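Local atomic coordinates of phosphodiesterase (Trypanosoma brucei brucei, PDB entry 5H2Q), a protein that belongs to the cyclic nucleotide phosphodiesterase family, a largely helical fold of the HD superfamily built around a two-metal centre. Residues 86-91 with 127-132. Sequence-based numbering, arbitrary orientation.
With ZN (zinc ion), chain C; MG (magnesium ion), chain D.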
ATOM      1  N   PRO A  86      -8.902  -5.666 -10.942  1.00 17.47           N
ATOM      2  CA  PRO A  86      -9.060  -6.753  -9.953  1.00 17.33           C
ATOM      3  C   PRO A  86      -8.227  -6.631  -8.671  1.00 20.37           C
ATOM      4  O   PRO A  86      -8.663  -7.092  -7.613  1.00 19.58           O
ATOM      5  CB  PRO A  86      -8.687  -8.021 -10.740  1.00 19.58           C
ATOM      6  CG  PRO A  86      -8.795  -7.626 -12.199  1.00 22.78           C
ATOM      7  CD  PRO A  86      -8.368  -6.192 -12.222  1.00 19.63           C
ATOM      8  N   TYR A  87      -7.035  -6.024  -8.758  1.00 16.35           N
ATOM      9  CA  TYR A  87      -6.160  -5.922  -7.573  1.00 15.89           C
ATOM     10  C   TYR A  87      -5.847  -4.499  -7.147  1.00 17.00           C
ATOM     11  O   TYR A  87      -6.041  -4.176  -5.983  1.00 15.62           O
ATOM     12  CB  TYR A  87      -4.862  -6.724  -7.760  1.00 16.81           C
ATOM     13  CG  TYR A  87      -3.956  -6.730  -6.541  1.00 15.88           C
ATOM     14  CD1 TYR A  87      -4.146  -7.646  -5.508  1.00 15.92           C
ATOM     15  CD2 TYR A  87      -2.975  -5.752  -6.371  1.00 16.51           C
ATOM     16  CE1 TYR A  87      -3.306  -7.661  -4.388  1.00 15.84           C
ATOM     17  CE2 TYR A  87      -2.152  -5.736  -5.244  1.00 17.07           C
ATOM     18  CZ  TYR A  87      -2.320  -6.692  -4.256  1.00 18.53           C
ATOM     19  OH  TYR A  87      -1.521  -6.620  -3.139  1.00 16.64           O
ATOM     20  N   HIS A  88      -5.349  -3.655  -8.065  1.00 12.61           N
ATOM     21  CA  HIS A  88      -4.962  -2.292  -7.717  1.00 12.33           C
ATOM     22  C   HIS A  88      -6.152  -1.334  -7.702  1.00 16.22           C
ATOM     23  O   HIS A  88      -6.145  -0.288  -8.351  1.00 15.99           O
ATOM     24  CB  HIS A  88      -3.804  -1.802  -8.598  1.00 12.30           C
ATOM     25  CG  HIS A  88      -2.487  -2.439  -8.269  1.00 15.34           C
ATOM     26  ND1 HIS A  88      -1.965  -3.443  -9.048  1.00 16.68           N
ATOM     27  CD2 HIS A  88      -1.640  -2.197  -7.241  1.00 16.33           C
ATOM     28  CE1 HIS A  88      -0.819  -3.790  -8.482  1.00 15.79           C
ATOM     29  NE2 HIS A  88      -0.562  -3.032  -7.410  1.00 15.85           N
ATOM     30  N   ASN A  89      -7.187  -1.698  -6.912  1.00 14.08           N
ATOM     31  CA  ASN A  89      -8.378  -0.879  -6.759  1.00 14.64           C
ATOM     32  C   ASN A  89      -8.338  -0.244  -5.357  1.00 14.07           C
ATOM     33  O   ASN A  89      -7.353  -0.399  -4.624  1.00 12.45           O
ATOM     34  CB  ASN A  89      -9.623  -1.747  -6.968  1.00 14.62           C
ATOM     35  CG  ASN A  89      -9.569  -2.980  -6.108  1.00 20.93           C
ATOM     36  OD1 ASN A  89      -9.195  -2.926  -4.916  1.00 19.80           O
ATOM     37  ND2 ASN A  89      -9.827  -4.124  -6.704  1.00 16.53           N
ATOM     38  N   PHE A  90      -9.360   0.551  -5.016  1.00 12.76           N
ATOM     39  CA  PHE A  90      -9.400   1.233  -3.713  1.00 11.35           C
ATOM     40  C   PHE A  90      -9.228   0.268  -2.509  1.00 15.97           C
ATOM     41  O   PHE A  90      -8.632   0.661  -1.502  1.00 14.61           O
ATOM     42  CB  PHE A  90     -10.707   2.012  -3.576  1.00 13.49           C
ATOM     43  CG  PHE A  90     -10.778   2.939  -2.387  1.00 13.77           C
ATOM     44  CD1 PHE A  90      -9.797   3.909  -2.177  1.00 15.45           C
ATOM     45  CD2 PHE A  90     -11.829   2.853  -1.479  1.00 15.17           C
ATOM     46  CE1 PHE A  90      -9.875   4.793  -1.089  1.00 15.11           C
ATOM     47  CE2 PHE A  90     -11.914   3.734  -0.404  1.00 16.06           C
ATOM     48  CZ  PHE A  90     -10.930   4.693  -0.201  1.00 14.21           C
ATOM     49  N   TYR A  91      -9.719  -0.985  -2.616  1.00 12.29           N
ATOM     50  CA  TYR A  91      -9.602  -1.931  -1.479  1.00 12.44           C
ATOM     51  C   TYR A  91      -8.130  -2.254  -1.151  1.00 15.17           C
ATOM     52  O   TYR A  91      -7.801  -2.463   0.009  1.00 14.35           O
ATOM     53  CB  TYR A  91     -10.382  -3.225  -1.772  1.00 12.59           C
ATOM     54  CG  TYR A  91     -11.818  -2.933  -2.151  1.00 13.39           C
ATOM     55  CD1 TYR A  91     -12.719  -2.430  -1.217  1.00 15.61           C
ATOM     56  CD2 TYR A  91     -12.249  -3.063  -3.470  1.00 14.65           C
ATOM     57  CE1 TYR A  91     -14.036  -2.117  -1.576  1.00 17.13           C
ATOM     58  CE2 TYR A  91     -13.545  -2.715  -3.848  1.00 15.07           C
ATOM     59  CZ  TYR A  91     -14.445  -2.272  -2.892  1.00 18.62           C
ATOM     60  OH  TYR A  91     -15.743  -1.988  -3.266  1.00 20.70           O
ATOM     61  N   VAL A 127      -2.557   7.046  -0.986  1.00 12.14           N
ATOM     62  CA  VAL A 127      -2.225   7.665  -2.285  1.00 11.80           C
ATOM     63  C   VAL A 127      -1.268   6.804  -3.110  1.00 13.94           C
ATOM     64  O   VAL A 127      -1.018   7.136  -4.263  1.00 13.91           O
ATOM     65  CB  VAL A 127      -1.577   9.079  -2.110  1.00 14.19           C
ATOM     66  CG1 VAL A 127      -2.458   9.999  -1.287  1.00 15.14           C
ATOM     67  CG2 VAL A 127      -0.176   8.976  -1.474  1.00 13.85           C
ATOM     68  N   HIS A 128      -0.681   5.742  -2.513  1.00 12.30           N
ATOM     69  CA  HIS A 128       0.474   5.098  -3.108  1.00 10.55           C
ATOM     70  C   HIS A 128       0.248   4.417  -4.458  1.00 13.63           C
ATOM     71  O   HIS A 128       1.236   4.121  -5.118  1.00 14.27           O
ATOM     72  CB  HIS A 128       1.187   4.157  -2.124  1.00 10.10           C
ATOM     73  CG  HIS A 128       0.705   2.751  -2.147  1.00 12.03           C
ATOM     74  ND1 HIS A 128      -0.393   2.363  -1.425  1.00 13.10           N
ATOM     75  CD2 HIS A 128       1.184   1.685  -2.830  1.00 11.84           C
ATOM     76  CE1 HIS A 128      -0.526   1.056  -1.653  1.00 12.32           C
ATOM     77  NE2 HIS A 128       0.402   0.612  -2.489  1.00 11.61           N
ATOM     78  N   ASP A 129      -1.014   4.160  -4.860  1.00 10.50           N
ATOM     79  CA  ASP A 129      -1.284   3.537  -6.150  1.00  9.72           C
ATOM     80  C   ASP A 129      -2.319   4.313  -6.953  1.00 13.24           C
ATOM     81  O   ASP A 129      -2.947   3.721  -7.826  1.00 14.07           O
ATOM     82  CB  ASP A 129      -1.728   2.053  -5.966  1.00  9.86           C
ATOM     83  CG  ASP A 129      -0.572   1.080  -5.799  1.00 13.45           C
ATOM     84  OD1 ASP A 129       0.450   1.247  -6.501  1.00 12.73           O
ATOM     85  OD2 ASP A 129      -0.749   0.059  -5.084  1.00 12.66           O
ATOM     86  N   LEU A 130      -2.451   5.638  -6.732  1.00 11.99           N
ATOM     87  CA  LEU A 130      -3.490   6.411  -7.434  1.00 11.46           C
ATOM     88  C   LEU A 130      -3.499   6.229  -8.960  1.00 14.80           C
ATOM     89  O   LEU A 130      -2.474   6.351  -9.616  1.00 13.19           O
ATOM     90  CB  LEU A 130      -3.414   7.918  -7.128  1.00 10.90           C
ATOM     91  CG  LEU A 130      -3.718   8.359  -5.699  1.00 13.41           C
ATOM     92  CD1 LEU A 130      -3.145   9.711  -5.441  1.00 14.73           C
ATOM     93  CD2 LEU A 130      -5.246   8.386  -5.403  1.00 14.08           C
ATOM     94  N   ASP A 131      -4.677   5.944  -9.509  1.00 12.31           N
ATOM     95  CA  ASP A 131      -4.895   5.806 -10.962  1.00 12.51           C
ATOM     96  C   ASP A 131      -4.178   4.621 -11.601  1.00 16.61           C
ATOM     97  O   ASP A 131      -3.965   4.616 -12.821  1.00 17.59           O
ATOM     98  CB  ASP A 131      -4.537   7.126 -11.683  1.00 13.74           C
ATOM     99  CG  ASP A 131      -5.084   7.261 -13.089  1.00 19.49           C
ATOM    100  OD1 ASP A 131      -6.246   6.908 -13.299  1.00 21.50           O
ATOM    101  OD2 ASP A 131      -4.318   7.695 -13.993  1.00 18.84           O
ATOM    102  N   HIS A 132      -3.890   3.563 -10.814  1.00 13.91           N
ATOM    103  CA  HIS A 132      -3.327   2.316 -11.353  1.00 12.90           C
ATOM    104  C   HIS A 132      -4.380   1.757 -12.319  1.00 17.71           C
ATOM    105  O   HIS A 132      -5.576   1.902 -12.065  1.00 17.32           O
ATOM    106  CB  HIS A 132      -3.040   1.333 -10.216  1.00 13.77           C
ATOM    107  CG  HIS A 132      -1.966   0.335 -10.529  1.00 15.76           C
ATOM    108  ND1 HIS A 132      -2.192  -0.719 -11.404  1.00 17.47           N
ATOM    109  CD2 HIS A 132      -0.697   0.246 -10.051  1.00 16.14           C
ATOM    110  CE1 HIS A 132      -1.046  -1.387 -11.456  1.00 16.18           C
ATOM    111  NE2 HIS A 132      -0.129  -0.852 -10.639  1.00 15.82           N
TER
HETATM  112 ZN    ZN C1001       0.346  -1.087  -3.779  1.00 17.15          ZN
HETATM  113 MG    MG D1002       2.346   0.460  -6.773  1.00 15.53          MG
HETATM  114  O   HOH W   1      -6.674   2.022  -9.613  1.00 16.41           O
HETATM  115  O   HOH W   2       0.745  -2.852  -5.016  1.00 15.70           O
HETATM  116  O   HOH W   3       2.234  -0.478  -4.910  1.00 13.28           O
HETATM  117  O   HOH W   4       2.554   1.365  -8.674  1.00 16.04           O
HETATM  118  O   HOH W   5       1.787  -1.333  -7.630  1.00 14.92           O
HETATM  119  O   HOH W   6       4.465  -0.052  -6.969  1.00 15.73           O
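In the two-metal centre of this HD-superfamily fold, H88 packs on H132 and D129, both in the loop that begins with the HD pair H128-D129. The imidazoles of H88 and H132 stack face to face, with centroids 3.7 Å apart and planes 15° from parallel. ND1 of H88 comes within 3.3 Å of CE1 of H132, while CB of H88 makes a CH-pi contact over the H132 face. The opposite face of H88 receives the edge of the Y87 ring, CD2 lying over its centre, so the imidazole is held between a flat stack and an edge-on ring. Its rotation is further fixed at both nitrogens: ND1 is hydrogen-bonded to E263, and NE2 to a water 2.7 Å away that is also a zinc ligand. H88 thus illustrates how a second-shell residue is positioned: it reaches the zinc ion through that water.

D129 meets the same ring at its edge, its OD2 3.2 Å from CD2 of H88 and its carboxylate turned 84° from the imidazole plane. Chi1 of -83°, with CG anti to the carbonyl carbon, directs this carboxylate to the metals, where OD2 binds the zinc ion and OD1, at 2.1 Å, the magnesium ion. NE2 of H128, with H92 and D242, completes the protein ligands of the zinc ion. Away from the metals, one water donates to both H88 O and H132 O, 2.7 Å from each, and ties the two backbones together.

The bound ligand LLI touches Y87 and H88, two residues of its pocket. The contact is buried, joining the turn that leads into helix 90-105 to the loop between helices 115-127 and 137-142, with helix 250-274 supplying E263 and helix 159-172 packing against D129 and H132.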